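Local structure of peridinin-chlorophyll A protein (Amphidinium carterae, 2C9E) at residues Trp23-Ser27 against Glu208-Ala212; Val48-Glu53 against His244-Lys249; Leu56-Pro60 against Ala157-Val161; Lys224-Val228 against Lys282-Leu286. The protein binds peridinin, chlorophyll a and galactolipid within an all-helical shell and probably serves as a water-soluble antenna that captures blue-green light. One frame throughout, in Å; residues are numbered along the deposited sequence.

Contact 1: Trp23-Ser27 against Glu208-Ala212; sequences WGGSS and ETASA. With PID (peridinin), chain F.
Trp23-Ser27, the last part of the loop between helix 2-18 and helix 28-39, lies against helix 201-213, with Gly25 CA 4.0 Å from Ala212 CA. Ser26 and Ser211, each with chi1 t, make the hydrogen bonds. Ser211 OG donates to Gly24 O at 2.5 Å, a very short bond; Ser26, its CA-to-CB bond toward the helix, donates from OG to Glu208 O at 2.8 Å. The helix is kinked where Ser211 N and Ala212 N lack bonds to the preceding turn. Gly25 CA passes 3.9 Å from Ala212 CB, one residue lacking a side chain and the other having a single methyl. Ser26 (phi/psi -87/74) centres an inverse gamma turn, closed by a weak bond from Ser27 N to Gly25 O at 2.9 Å; Ser27, chi1 p, sits at the N-cap of helix 28-39, its OG making weak bonds to Ile29 N and Ala30 N. One water donates to Ser26 OG and Glu208 OE2, both at 3.0 Å, while Glu208 OE1 forms a salt bridge with Lys205. Trp23 (m, chi2 102°) turns away and lays one ring face over peridinin, CD2 3.5 Å from C28. Hydroxyl-to-carbonyl bonds thus tie the two halves of the chain, while the indole meets pigment.

Contact 2: Val48-Glu53 against His244-Lys249; sequences VEKLLE and HVRAIK. With CLA (chlorophyll a), chain C.
Leu52, rotamer m,t, points toward helix 234-251 and overlaps Val245, its CB 3.7 Å from Val245 CG2, while its CD1 lies 4.0 Å from His244 CB and 4.4 Å from Ile248 CD1. Both segments are regular helix and run nearly antiparallel: the short axes approach to 9.4 Å at 156° (signed crossing -156°), with Glu49 CA and Val245 CA 5.4 Å apart. One turn before Leu52, Val48 (t) sets CG1 4.0 Å from Ile248 CD1, so branched aliphatic side chains fill the seam. Towards the outer edge it becomes polar. Glu49 (t,t) extends until OE1 is 3.3 Å from Lys249 CG; Glu53 (m,t) makes a long salt bridge, OE2 to Lys249 NZ 3.9 Å, supplemented by a water that donates to Glu53 OE2 at 3.2 Å and accepts from Lys249 NZ at 3.1 Å. A long, flexible lysine suits this edge, near two carboxylates. On the pigment side His244 (m, chi2 78°) has ND1 bonded to Ala240 O and NE2 2.6 Å from a water, which in turn binds chlorophyll MG at 2.1 Å. Val48 CG1 (3.7 Å from CBB) and Leu52 CD1 (3.7 Å from CMC) also touch substituents of the macrocycle. A histidine reaching magnesium through a water, beside an aliphatic helix seam, marks one of the two chlorophyll sites of this pigment-filled helical protein.

Contact 3: Leu56-Pro60 against Ala157-Val161; sequences LTMDP and AKAPV
Neither backbone forms a strand, and no direct hydrogen bond links the two segments. Leu56-Pro60 turns from helix 41-55 into helix 60-77, and Ala157-Val161 crosses it in extended form from Ala159 onward (phi/psi -60/144, then -75/153 at Pro160). The register puts Thr57 CA 4.3 Å from Ala159 CA and Asp59 CA 4.9 Å from Lys158 CA. Two waters bridge the backbones: one donates to Leu56 O and Pro160 O, each at 2.9 Å, and the other donates to Thr57 O at 3.1 Å and accepts from Lys158 N at 2.6 Å. Ring carbons approach carbonyls, with Met58 O 3.3 Å from Pro160 CD and Lys158 O 3.5 Å from Pro60 CD. Proline suits both places, having no N-H to leave unsatisfied and a compact ring to pack: Pro60 CG (C-gamma exo) meets Pro160 CB (C-gamma endo) at 3.7 Å. Asp59, chi1 t, N-caps helix 60-77 and forms a salt bridge with Lys61; Lys158 starts toward the loop, but its amine leads away. Met58 (m,t,t) turns its CB away, and with Leu56 lines a peridinin pocket. This is the long connection between helix 132-152 and helix 176-192, laid over an N-capped helix-to-helix turn.

Contact 4: Lys224-Val228 against Lys282-Leu286; sequences KTLEV and KFKAL. With PID (peridinin), chain I.
A peridinin pocket of this all-helical protein is lined where helix 215-231 meets the short helix 280-285. Segment Lys224-Val228 is regular helix, with Val228 N bonded to Lys224 O at 2.8 Å; in the other segment Leu286 N bonds Phe283 O at 2.9 Å. The register sets Val228 CA 5.9 Å from Phe283 CA and Thr225 CA 6.8 Å from Leu286 CA. Val228 (t), short and beta-branched, fits between three residues: its CG2 lies 3.6 Å from Lys282 CB and 3.9 Å from Leu286 CD1, and its CG1 3.7 Å from Phe283 CD2. Leu286 (m,t) also covers the preceding turn, CD2 3.7 Å from Lys224 CB and CD1 3.9 Å from Thr225 OG1, a hydroxyl bonded to Gly221 O. Lys224 NZ turns to Asp220 in a salt bridge. Phe283 (t, chi2 -83°) and Leu286 offer apolar surface to the polyene, Leu286 CD1 3.7 Å from C17 and Phe283 CE1 only 3.1 Å from C15. At the outer edge Glu227 (t,t), its side chain about 5 Å from those of the magnesium ligands Ser71 and Asp223, accepts a hydrogen bond within a salt bridge from Lys282 (m,t,t,t), NZ to OE2 2.8 Å.

How the contacts relate
Contacts 1 and 2 both join the N-terminal repeat to the C-terminal one, on opposite sides of the chain's centre with centres 26 Å apart; along the sequence their segments alternate. Contact 3 closes within the span of each and touches contact 2, where Leu56 CD1 meets Val245 CG2 at 4.2 Å; both draw on the end of helix 41-55 and the loop after it. Contact 4 lies in the C-terminal repeat, its centre 21 Å from that of contact 1 and 24 Å from those of contacts 2 and 3. Successive helices 201-213, 215-231 and 234-251 supply contacts 1, 4 and 2: contacts 1 and 2 tie the repeats together, while contact 4 packs two helices beside a peridinin.

Contact 1: Trp23-Ser27 against Glu208-Ala212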
# COMPACT_ATOMS: atom_id res chain seq x y z
N TRP A 23 16.32 -4.40 4.94
CA TRP A 23 15.01 -3.77 4.97
C TRP A 23 15.01 -2.30 4.63
O TRP A 23 14.10 -1.82 3.95
CB TRP A 23 14.36 -3.94 6.33
CG TRP A 23 14.20 -5.37 6.65
CD1 TRP A 23 14.98 -6.11 7.48
CD2 TRP A 23 13.27 -6.28 6.05
NE1 TRP A 23 14.60 -7.43 7.45
CE2 TRP A 23 13.55 -7.57 6.57
CE3 TRP A 23 12.23 -6.14 5.12
CZ2 TRP A 23 12.82 -8.71 6.19
CZ3 TRP A 23 11.50 -7.26 4.75
CH2 TRP A 23 11.80 -8.53 5.29
N GLY A 24 16.03 -1.57 5.08
CA GLY A 24 16.03 -0.16 4.83
C GLY A 24 16.71 0.38 3.59
O GLY A 24 16.50 1.55 3.26
N GLY A 25 17.50 -0.44 2.89
CA GLY A 25 18.22 0.07 1.74
C GLY A 25 17.54 -0.10 0.39
O GLY A 25 16.33 -0.44 0.31
N SER A 26 18.31 0.16 -0.68
CA SER A 26 17.74 0.01 -2.01
C SER A 26 17.94 -1.42 -2.40
O SER A 26 18.78 -1.72 -3.21
CB SER A 26 18.43 0.87 -3.07
OG SER A 26 17.69 0.77 -4.33
N SER A 27 17.17 -2.31 -1.81
CA SER A 27 17.32 -3.72 -2.12
C SER A 27 16.80 -4.07 -3.53
O SER A 27 16.53 -3.21 -4.36
CB SER A 27 16.54 -4.54 -1.09
OG SER A 27 15.16 -4.21 -1.17
N GLU A 208 12.82 3.97 -5.29
CA GLU A 208 14.11 3.29 -5.40
C GLU A 208 15.20 3.71 -4.39
O GLU A 208 15.98 2.88 -3.85
CB GLU A 208 14.68 3.53 -6.80
CG GLU A 208 15.88 2.70 -7.09
CD GLU A 208 16.68 3.16 -8.30
OE1 GLU A 208 16.10 3.69 -9.29
OE2 GLU A 208 17.90 2.96 -8.26
N THR A 209 15.26 5.01 -4.12
CA THR A 209 16.33 5.54 -3.29
C THR A 209 15.99 6.22 -1.98
O THR A 209 16.88 6.47 -1.20
CB THR A 209 17.11 6.60 -4.09
OG1 THR A 209 16.21 7.69 -4.34
CG2 THR A 209 17.62 6.07 -5.48
N ALA A 210 14.73 6.56 -1.74
CA ALA A 210 14.37 7.31 -0.55
C ALA A 210 14.77 6.69 0.77
O ALA A 210 15.46 7.28 1.58
CB ALA A 210 12.88 7.61 -0.54
N SER A 211 14.32 5.47 0.99
CA SER A 211 14.63 4.81 2.24
C SER A 211 16.11 4.69 2.54
O SER A 211 16.56 4.98 3.65
CB SER A 211 14.00 3.41 2.26
OG SER A 211 14.26 2.73 3.47
N ALA A 212 16.88 4.25 1.56
CA ALA A 212 18.31 4.06 1.80
C ALA A 212 18.96 5.29 2.42
O ALA A 212 19.87 5.16 3.22
CB ALA A 212 19.00 3.69 0.52
C1 PID F . -2.55 -20.39 -1.19
C2 PID F . -3.49 -21.39 -1.86
C3 PID F . -4.92 -20.85 -1.86
C4 PID F . -5.36 -20.66 -0.40
C5 PID F . -4.57 -19.57 0.33
C6 PID F . -3.07 -19.52 -0.04
C7 PID F . -2.24 -18.97 0.95
C8 PID F . -1.31 -17.95 0.77
C9 PID F . -0.52 -17.40 1.79
C10 PID F . -0.49 -17.75 3.13
C11 PID F . 0.32 -16.37 1.66
C12 PID F . 0.84 -16.06 2.86
C13 PID F . 1.74 -15.02 3.10
C14 PID F . 2.30 -14.65 4.32
C15 PID F . 3.18 -13.57 4.38
C16 PID F . 3.80 -13.07 5.52
C17 PID F . 4.66 -11.97 5.47
C18 PID F . 5.25 -11.45 6.62
C19 PID F . 6.09 -10.33 6.63
C20 PID F . 6.60 -9.86 7.84
C21 PID F . 7.41 -8.74 8.01
C22 PID F . 7.82 -8.37 9.29
C23 PID F . 8.55 -7.31 9.51
C24 PID F . 9.22 -6.20 9.70
C25 PID F . 8.53 -4.85 9.90
C26 PID F . 9.05 -3.89 8.82
C27 PID F . 10.58 -3.83 8.76
C28 PID F . 11.21 -5.22 8.61
C29 PID F . 10.75 -6.19 9.70
C30 PID F . 10.93 -1.74 7.68
C31 PID F . 11.40 -0.90 6.49
CM1 PID F . -1.07 -20.80 -1.22
CM2 PID F . -4.77 -19.82 1.82
CM3 PID F . -5.24 -18.24 -0.02
CM4 PID F . 1.94 -15.41 5.61
CM5 PID F . 7.84 -7.89 6.81
CM6 PID F . 7.02 -4.96 9.71
CM7 PID F . 8.80 -4.30 11.31
CM8 PID F . 11.31 -7.59 9.42
O1 PID F . -2.83 -19.00 -1.36
O2 PID F . -5.81 -21.78 -2.49
O3 PID F . -1.15 -18.65 3.66
O4 PID F . 0.35 -16.91 3.81
O5 PID F . 11.18 -5.71 10.98
O6 PID F . 10.93 -3.09 7.57
O7 PID F . 10.63 -1.18 8.73
O HOH W 1 19.68 2.42 -5.89

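Contact 2: Val48-Glu53 against His244-Lys249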
# COMPACT_ATOMS: atom_id res chain seq x y z
N VAL A 48 -2.32 -4.17 -9.55
CA VAL A 48 -2.70 -3.34 -8.40
C VAL A 48 -4.22 -3.43 -8.22
O VAL A 48 -4.72 -3.48 -7.08
CB VAL A 48 -2.28 -1.92 -8.63
CG1 VAL A 48 -2.99 -0.97 -7.64
CG2 VAL A 48 -0.80 -1.85 -8.50
N GLU A 49 -4.94 -3.44 -9.34
CA GLU A 49 -6.37 -3.58 -9.29
C GLU A 49 -6.74 -4.92 -8.58
O GLU A 49 -7.68 -4.99 -7.80
CB GLU A 49 -6.96 -3.61 -10.71
CG GLU A 49 -8.46 -3.70 -10.71
CD GLU A 49 -9.06 -4.09 -12.06
OE1 GLU A 49 -8.60 -3.61 -13.11
OE2 GLU A 49 -10.03 -4.88 -12.05
N LYS A 50 -6.02 -5.99 -8.88
CA LYS A 50 -6.33 -7.28 -8.26
C LYS A 50 -5.95 -7.25 -6.80
O LYS A 50 -6.64 -7.81 -5.93
CB LYS A 50 -5.61 -8.42 -9.01
CG LYS A 50 -6.15 -8.57 -10.44
CD LYS A 50 -5.37 -9.55 -11.24
CE LYS A 50 -6.22 -10.09 -12.36
NZ LYS A 50 -7.60 -10.51 -11.85
N LEU A 51 -4.85 -6.59 -6.49
CA LEU A 51 -4.44 -6.50 -5.09
C LEU A 51 -5.55 -5.85 -4.18
O LEU A 51 -5.85 -6.30 -3.04
CB LEU A 51 -3.14 -5.69 -5.03
CG LEU A 51 -2.51 -5.49 -3.66
CD1 LEU A 51 -1.94 -6.82 -3.16
CD2 LEU A 51 -1.40 -4.38 -3.77
N LEU A 52 -6.11 -4.76 -4.68
CA LEU A 52 -7.14 -4.04 -3.95
C LEU A 52 -8.41 -4.88 -3.91
O LEU A 52 -9.09 -4.94 -2.86
CB LEU A 52 -7.40 -2.71 -4.65
CG LEU A 52 -6.23 -1.70 -4.67
CD1 LEU A 52 -6.63 -0.37 -5.45
CD2 LEU A 52 -5.82 -1.39 -3.25
N GLU A 53 -8.77 -5.52 -5.03
CA GLU A 53 -9.97 -6.38 -5.01
C GLU A 53 -9.80 -7.48 -3.93
O GLU A 53 -10.71 -7.69 -3.11
CB GLU A 53 -10.20 -7.01 -6.38
CG GLU A 53 -10.70 -6.02 -7.42
CD GLU A 53 -10.55 -6.53 -8.87
OE1 GLU A 53 -9.74 -7.45 -9.13
OE2 GLU A 53 -11.23 -6.01 -9.77
N HIS A 244 -10.97 3.39 -6.29
CA HIS A 244 -9.75 3.23 -7.11
C HIS A 244 -9.85 1.99 -8.01
O HIS A 244 -9.40 2.01 -9.13
CB HIS A 244 -8.50 3.10 -6.24
CG HIS A 244 -8.07 4.38 -5.55
ND1 HIS A 244 -8.70 4.86 -4.41
CD2 HIS A 244 -7.06 5.24 -5.82
CE1 HIS A 244 -8.08 5.97 -4.01
NE2 HIS A 244 -7.08 6.22 -4.85
N VAL A 245 -10.41 0.88 -7.49
CA VAL A 245 -10.60 -0.36 -8.29
C VAL A 245 -11.42 0.06 -9.51
O VAL A 245 -11.12 -0.30 -10.64
CB VAL A 245 -11.41 -1.50 -7.53
CG1 VAL A 245 -11.84 -2.59 -8.53
CG2 VAL A 245 -10.56 -2.17 -6.41
N ARG A 246 -12.46 0.84 -9.30
CA ARG A 246 -13.24 1.24 -10.47
C ARG A 246 -12.43 2.13 -11.44
O ARG A 246 -12.46 1.93 -12.66
CB ARG A 246 -14.51 1.97 -10.05
CG ARG A 246 -15.21 2.65 -11.20
CD ARG A 246 -16.16 3.74 -10.73
NE ARG A 246 -17.30 3.18 -10.00
CZ ARG A 246 -17.69 3.63 -8.81
NH1 ARG A 246 -17.01 4.63 -8.23
NH2 ARG A 246 -18.75 3.09 -8.21
N ALA A 247 -11.70 3.11 -10.90
CA ALA A 247 -10.89 4.02 -11.73
C ALA A 247 -9.89 3.30 -12.64
O ALA A 247 -9.76 3.58 -13.84
CB ALA A 247 -10.17 4.99 -10.84
N ILE A 248 -9.18 2.34 -12.06
CA ILE A 248 -8.18 1.61 -12.80
C ILE A 248 -8.82 0.88 -13.98
O ILE A 248 -8.29 0.90 -15.08
CB ILE A 248 -7.50 0.58 -11.89
CG1 ILE A 248 -6.76 1.31 -10.77
CG2 ILE A 248 -6.61 -0.35 -12.72
CD1 ILE A 248 -6.15 0.35 -9.72
N LYS A 249 -9.96 0.23 -13.77
CA LYS A 249 -10.62 -0.47 -14.86
C LYS A 249 -10.90 0.55 -15.95
O LYS A 249 -10.61 0.29 -17.13
CB LYS A 249 -11.92 -1.15 -14.36
CG LYS A 249 -11.59 -2.29 -13.35
CD LYS A 249 -12.76 -2.66 -12.42
CE LYS A 249 -13.29 -4.05 -12.72
NZ LYS A 249 -14.25 -4.49 -11.67
MG CLA C . -3.50 7.56 -3.78
CHA CLA C . -2.28 10.47 -2.23
CHB CLA C . -1.29 8.07 -6.39
CHC CLA C . -3.98 4.29 -4.85
CHD CLA C . -5.00 6.76 -0.73
NA CLA C . -2.10 9.15 -4.33
C1A CLA C . -1.76 10.26 -3.53
C2A CLA C . -0.67 11.06 -4.20
C3A CLA C . -0.55 10.43 -5.58
C4A CLA C . -1.33 9.12 -5.47
CMA CLA C . -1.24 11.33 -6.62
CAA CLA C . 0.65 10.95 -3.44
CBA CLA C . 1.71 11.93 -3.95
CGA CLA C . 3.08 11.67 -3.34
O1A CLA C . 4.03 12.36 -3.72
O2A CLA C . 3.31 10.63 -2.33
NB CLA C . -2.86 6.43 -5.40
C1B CLA C . -1.98 6.87 -6.37
C2B CLA C . -1.96 5.91 -7.44
C3B CLA C . -2.71 4.84 -7.05
C4B CLA C . -3.24 5.15 -5.71
CMB CLA C . -1.24 6.08 -8.84
CAB CLA C . -2.77 3.77 -8.05
CBB CLA C . -3.49 2.66 -7.82
NC CLA C . -4.34 5.83 -2.93
C1C CLA C . -4.49 4.61 -3.56
C2C CLA C . -5.32 3.75 -2.72
C3C CLA C . -5.60 4.44 -1.59
C4C CLA C . -4.97 5.75 -1.70
CMC CLA C . -5.81 2.33 -3.03
CAC CLA C . -6.42 3.97 -0.41
CBC CLA C . -7.95 4.32 -0.59
ND CLA C . -3.62 8.37 -1.92
C1D CLA C . -4.37 8.02 -0.84
C2D CLA C . -4.54 9.13 0.06
C3D CLA C . -3.75 10.10 -0.43
C4D CLA C . -3.18 9.62 -1.64
CMD CLA C . -5.41 9.15 1.37
CAD CLA C . -3.17 11.40 -0.19
OBD CLA C . -3.52 12.32 0.57
CBD CLA C . -2.05 11.60 -1.19
CGD CLA C . -2.25 12.97 -1.80
O1D CLA C . -2.89 13.08 -2.85
O2D CLA C . -1.76 14.06 -1.17
CED CLA C . -2.08 15.27 -1.61
C1 CLA C . 4.67 10.48 -1.83
C2 CLA C . 4.65 9.44 -0.91
C3 CLA C . 5.29 9.30 0.32
C4 CLA C . 6.26 10.38 0.92
C5 CLA C . 5.09 8.02 1.23
C6 CLA C . 4.21 6.89 0.61
C7 CLA C . 3.88 5.76 1.62
C8 CLA C . 2.94 4.64 1.10
C9 CLA C . 2.40 3.81 2.28
C10 CLA C . 3.76 3.73 0.15
C11 CLA C . 3.11 2.37 -0.21
C12 CLA C . 3.85 1.67 -1.35
C13 CLA C . 5.36 1.47 -1.17
C14 CLA C . 6.12 1.24 -2.46
C15 CLA C . 5.60 0.29 -0.20
C16 CLA C . 5.18 -1.09 -0.68
C17 CLA C . 5.14 -2.01 0.51
C18 CLA C . 4.89 -3.48 0.19
C19 CLA C . 4.89 -4.29 1.46
C20 CLA C . 5.98 -4.01 -0.73
O HOH W 2 -14.10 -5.31 -8.67
O HOH W 3 -5.28 8.16 -4.79

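Contact 3: Leu56-Pro60 against Ala157-Val161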
# COMPACT_ATOMS: atom_id res chain seq x y z
N LEU A 56 -10.42 -6.36 -0.67
CA LEU A 56 -11.84 -6.09 -0.48
C LEU A 56 -12.64 -7.35 -0.17
O LEU A 56 -13.82 -7.26 0.12
CB LEU A 56 -12.43 -5.38 -1.71
CG LEU A 56 -12.23 -3.85 -1.72
CD1 LEU A 56 -12.74 -3.23 -3.03
CD2 LEU A 56 -12.97 -3.24 -0.58
N THR A 57 -12.01 -8.51 -0.18
CA THR A 57 -12.72 -9.75 0.14
C THR A 57 -12.45 -10.18 1.59
O THR A 57 -13.12 -11.07 2.11
CB THR A 57 -12.30 -10.94 -0.77
OG1 THR A 57 -10.91 -11.24 -0.57
CG2 THR A 57 -12.59 -10.64 -2.24
N MET A 58 -11.49 -9.53 2.23
CA MET A 58 -11.08 -9.84 3.60
C MET A 58 -11.99 -9.31 4.70
O MET A 58 -12.75 -8.35 4.49
CB MET A 58 -9.67 -9.30 3.84
CG MET A 58 -8.60 -10.01 2.97
SD MET A 58 -6.98 -9.14 3.00
CE MET A 58 -5.95 -10.28 2.06
N ASP A 59 -11.88 -9.92 5.86
CA ASP A 59 -12.64 -9.54 7.04
C ASP A 59 -12.00 -8.25 7.61
O ASP A 59 -10.88 -8.26 8.13
CB ASP A 59 -12.54 -10.68 8.03
CG ASP A 59 -13.27 -10.41 9.32
OD1 ASP A 59 -13.62 -9.26 9.62
OD2 ASP A 59 -13.48 -11.39 10.05
N PRO A 60 -12.71 -7.12 7.53
CA PRO A 60 -12.10 -5.90 8.06
C PRO A 60 -11.50 -6.00 9.47
O PRO A 60 -10.48 -5.35 9.78
CB PRO A 60 -13.25 -4.86 7.98
CG PRO A 60 -14.14 -5.40 6.85
CD PRO A 60 -14.10 -6.89 7.08
N ALA A 157 -16.06 -14.85 3.00
CA ALA A 157 -17.41 -14.74 3.51
C ALA A 157 -17.68 -13.53 4.38
O ALA A 157 -18.82 -13.22 4.69
CB ALA A 157 -17.78 -16.04 4.24
N LYS A 158 -16.63 -12.82 4.79
CA LYS A 158 -16.84 -11.64 5.63
C LYS A 158 -16.40 -10.39 4.90
O LYS A 158 -16.03 -9.40 5.52
CB LYS A 158 -16.08 -11.77 6.95
CG LYS A 158 -16.31 -13.10 7.65
CD LYS A 158 -16.78 -12.89 9.04
CE LYS A 158 -18.16 -12.23 9.06
NZ LYS A 158 -18.78 -12.11 10.44
N ALA A 159 -16.44 -10.44 3.58
CA ALA A 159 -16.06 -9.28 2.80
C ALA A 159 -17.04 -8.21 3.24
O ALA A 159 -18.20 -8.51 3.54
CB ALA A 159 -16.23 -9.56 1.28
N PRO A 160 -16.58 -6.95 3.31
CA PRO A 160 -17.48 -5.87 3.72
C PRO A 160 -18.46 -5.49 2.60
O PRO A 160 -18.18 -5.68 1.40
CB PRO A 160 -16.52 -4.74 4.07
CG PRO A 160 -15.40 -4.98 3.14
CD PRO A 160 -15.20 -6.47 3.20
N VAL A 161 -19.62 -4.97 3.00
CA VAL A 161 -20.63 -4.53 2.05
C VAL A 161 -20.09 -3.23 1.52
O VAL A 161 -19.59 -2.39 2.28
CB VAL A 161 -22.00 -4.27 2.74
CG1 VAL A 161 -22.96 -3.64 1.74
CG2 VAL A 161 -22.60 -5.57 3.29
O HOH W 4 -16.26 -5.91 -0.78
O HOH W 5 -14.05 -12.58 4.60

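Contact 4: Lys224-Val228 against Lys282-Leu286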
# COMPACT_ATOMS: atom_id res chain seq x y z
N LYS A 224 3.71 5.94 11.16
CA LYS A 224 2.73 7.00 11.39
C LYS A 224 1.58 6.87 10.44
O LYS A 224 0.43 7.21 10.78
CB LYS A 224 3.39 8.39 11.24
CG LYS A 224 4.06 8.94 12.55
CD LYS A 224 4.74 10.25 12.28
CE LYS A 224 5.33 10.85 13.55
NZ LYS A 224 6.23 9.87 14.28
N THR A 225 1.87 6.40 9.22
CA THR A 225 0.83 6.25 8.20
C THR A 225 -0.14 5.13 8.60
O THR A 225 -1.36 5.24 8.45
CB THR A 225 1.49 5.96 6.82
OG1 THR A 225 2.31 7.07 6.46
CG2 THR A 225 0.48 5.78 5.73
N LEU A 226 0.41 4.02 9.09
CA LEU A 226 -0.45 2.94 9.52
C LEU A 226 -1.30 3.43 10.71
O LEU A 226 -2.47 3.19 10.77
CB LEU A 226 0.41 1.74 9.92
CG LEU A 226 1.17 1.07 8.79
CD1 LEU A 226 1.59 -0.33 9.29
CD2 LEU A 226 0.28 0.98 7.50
N GLU A 227 -0.64 4.13 11.63
CA GLU A 227 -1.24 4.69 12.85
C GLU A 227 -2.41 5.55 12.39
O GLU A 227 -3.52 5.37 12.88
CB GLU A 227 -0.15 5.50 13.59
CG GLU A 227 -0.51 6.22 14.91
CD GLU A 227 0.60 7.25 15.37
OE1 GLU A 227 1.82 6.95 15.30
OE2 GLU A 227 0.24 8.36 15.84
N VAL A 228 -2.20 6.48 11.45
CA VAL A 228 -3.31 7.31 10.92
C VAL A 228 -4.41 6.44 10.31
O VAL A 228 -5.61 6.71 10.48
CB VAL A 228 -2.82 8.30 9.85
CG1 VAL A 228 -3.95 8.77 9.00
CG2 VAL A 228 -2.19 9.48 10.52
N LYS A 282 -2.82 13.97 13.30
CA LYS A 282 -1.98 12.89 12.85
C LYS A 282 -1.93 12.85 11.33
O LYS A 282 -0.85 12.68 10.78
CB LYS A 282 -2.47 11.57 13.41
CG LYS A 282 -1.85 11.33 14.78
CD LYS A 282 -2.34 10.09 15.49
CE LYS A 282 -1.87 10.16 16.95
NZ LYS A 282 -1.88 8.82 17.58
N PHE A 283 -3.07 13.02 10.68
CA PHE A 283 -3.09 12.99 9.23
C PHE A 283 -2.24 14.14 8.71
O PHE A 283 -1.28 13.92 7.95
CB PHE A 283 -4.50 13.09 8.71
CG PHE A 283 -4.63 12.84 7.24
CD1 PHE A 283 -4.37 13.86 6.33
CD2 PHE A 283 -4.95 11.58 6.78
CE1 PHE A 283 -4.43 13.62 4.97
CE2 PHE A 283 -5.01 11.32 5.41
CZ PHE A 283 -4.75 12.35 4.50
N LYS A 284 -2.57 15.34 9.15
CA LYS A 284 -1.84 16.52 8.75
C LYS A 284 -0.34 16.34 8.84
O LYS A 284 0.41 16.75 7.94
CB LYS A 284 -2.19 17.71 9.63
CG LYS A 284 -1.74 19.01 8.99
CD LYS A 284 -1.81 20.15 10.00
CE LYS A 284 -1.61 21.53 9.36
NZ LYS A 284 -2.81 22.38 9.74
N ALA A 285 0.09 15.74 9.95
CA ALA A 285 1.50 15.52 10.22
C ALA A 285 2.23 14.61 9.23
O ALA A 285 3.44 14.65 9.17
CB ALA A 285 1.69 15.00 11.68
N LEU A 286 1.52 13.77 8.48
CA LEU A 286 2.21 12.89 7.55
C LEU A 286 2.98 13.71 6.50
O LEU A 286 4.01 13.26 5.96
CB LEU A 286 1.22 11.94 6.88
CG LEU A 286 0.52 10.98 7.85
CD1 LEU A 286 -0.28 9.93 7.11
CD2 LEU A 286 1.57 10.30 8.69
C1 PID I . 0.24 23.88 5.02
C2 PID I . 0.20 25.40 4.85
C3 PID I . -1.17 25.96 5.26
C4 PID I . -2.22 25.33 4.34
C5 PID I . -2.36 23.81 4.49
C6 PID I . -1.03 23.07 4.75
C7 PID I . -0.94 21.79 4.21
C8 PID I . -0.85 20.58 4.91
C9 PID I . -0.77 19.31 4.31
C10 PID I . -0.75 19.00 2.95
C11 PID I . -0.86 18.15 4.96
C12 PID I . -0.93 17.15 4.07
C13 PID I . -1.13 15.81 4.40
C14 PID I . -1.22 14.71 3.54
C15 PID I . -1.46 13.46 4.10
C16 PID I . -1.61 12.27 3.37
C17 PID I . -1.92 11.08 4.02
C18 PID I . -2.11 9.89 3.32
C19 PID I . -2.48 8.70 3.96
C20 PID I . -2.68 7.53 3.23
C21 PID I . -3.09 6.32 3.77
C22 PID I . -3.24 5.21 2.92
C23 PID I . -3.63 4.01 3.28
C24 PID I . -4.02 2.80 3.58
C25 PID I . -5.49 2.34 3.51
C26 PID I . -5.90 1.71 4.85
C27 PID I . -4.91 0.65 5.35
C28 PID I . -3.47 1.19 5.39
C29 PID I . -3.00 1.75 4.04
C30 PID I . -6.27 -0.50 6.97
C31 PID I . -6.60 -0.77 8.44
CM1 PID I . 1.61 23.27 4.72
CM2 PID I . -3.00 23.33 3.18
CM3 PID I . -3.32 23.50 5.64
CM4 PID I . -1.17 14.88 2.01
CM5 PID I . -3.34 6.19 5.27
CM6 PID I . -6.44 3.50 3.22
CM7 PID I . -5.63 1.31 2.39
CM8 PID I . -1.60 2.34 4.20
O1 PID I . -0.52 23.29 6.07
O2 PID I . -1.17 27.37 5.04
O3 PID I . -0.53 19.79 2.03
O4 PID I . -0.86 17.65 2.80
O5 PID I . -2.98 0.70 3.07
O6 PID I . -5.22 0.33 6.72
O7 PID I . -6.94 -1.01 6.07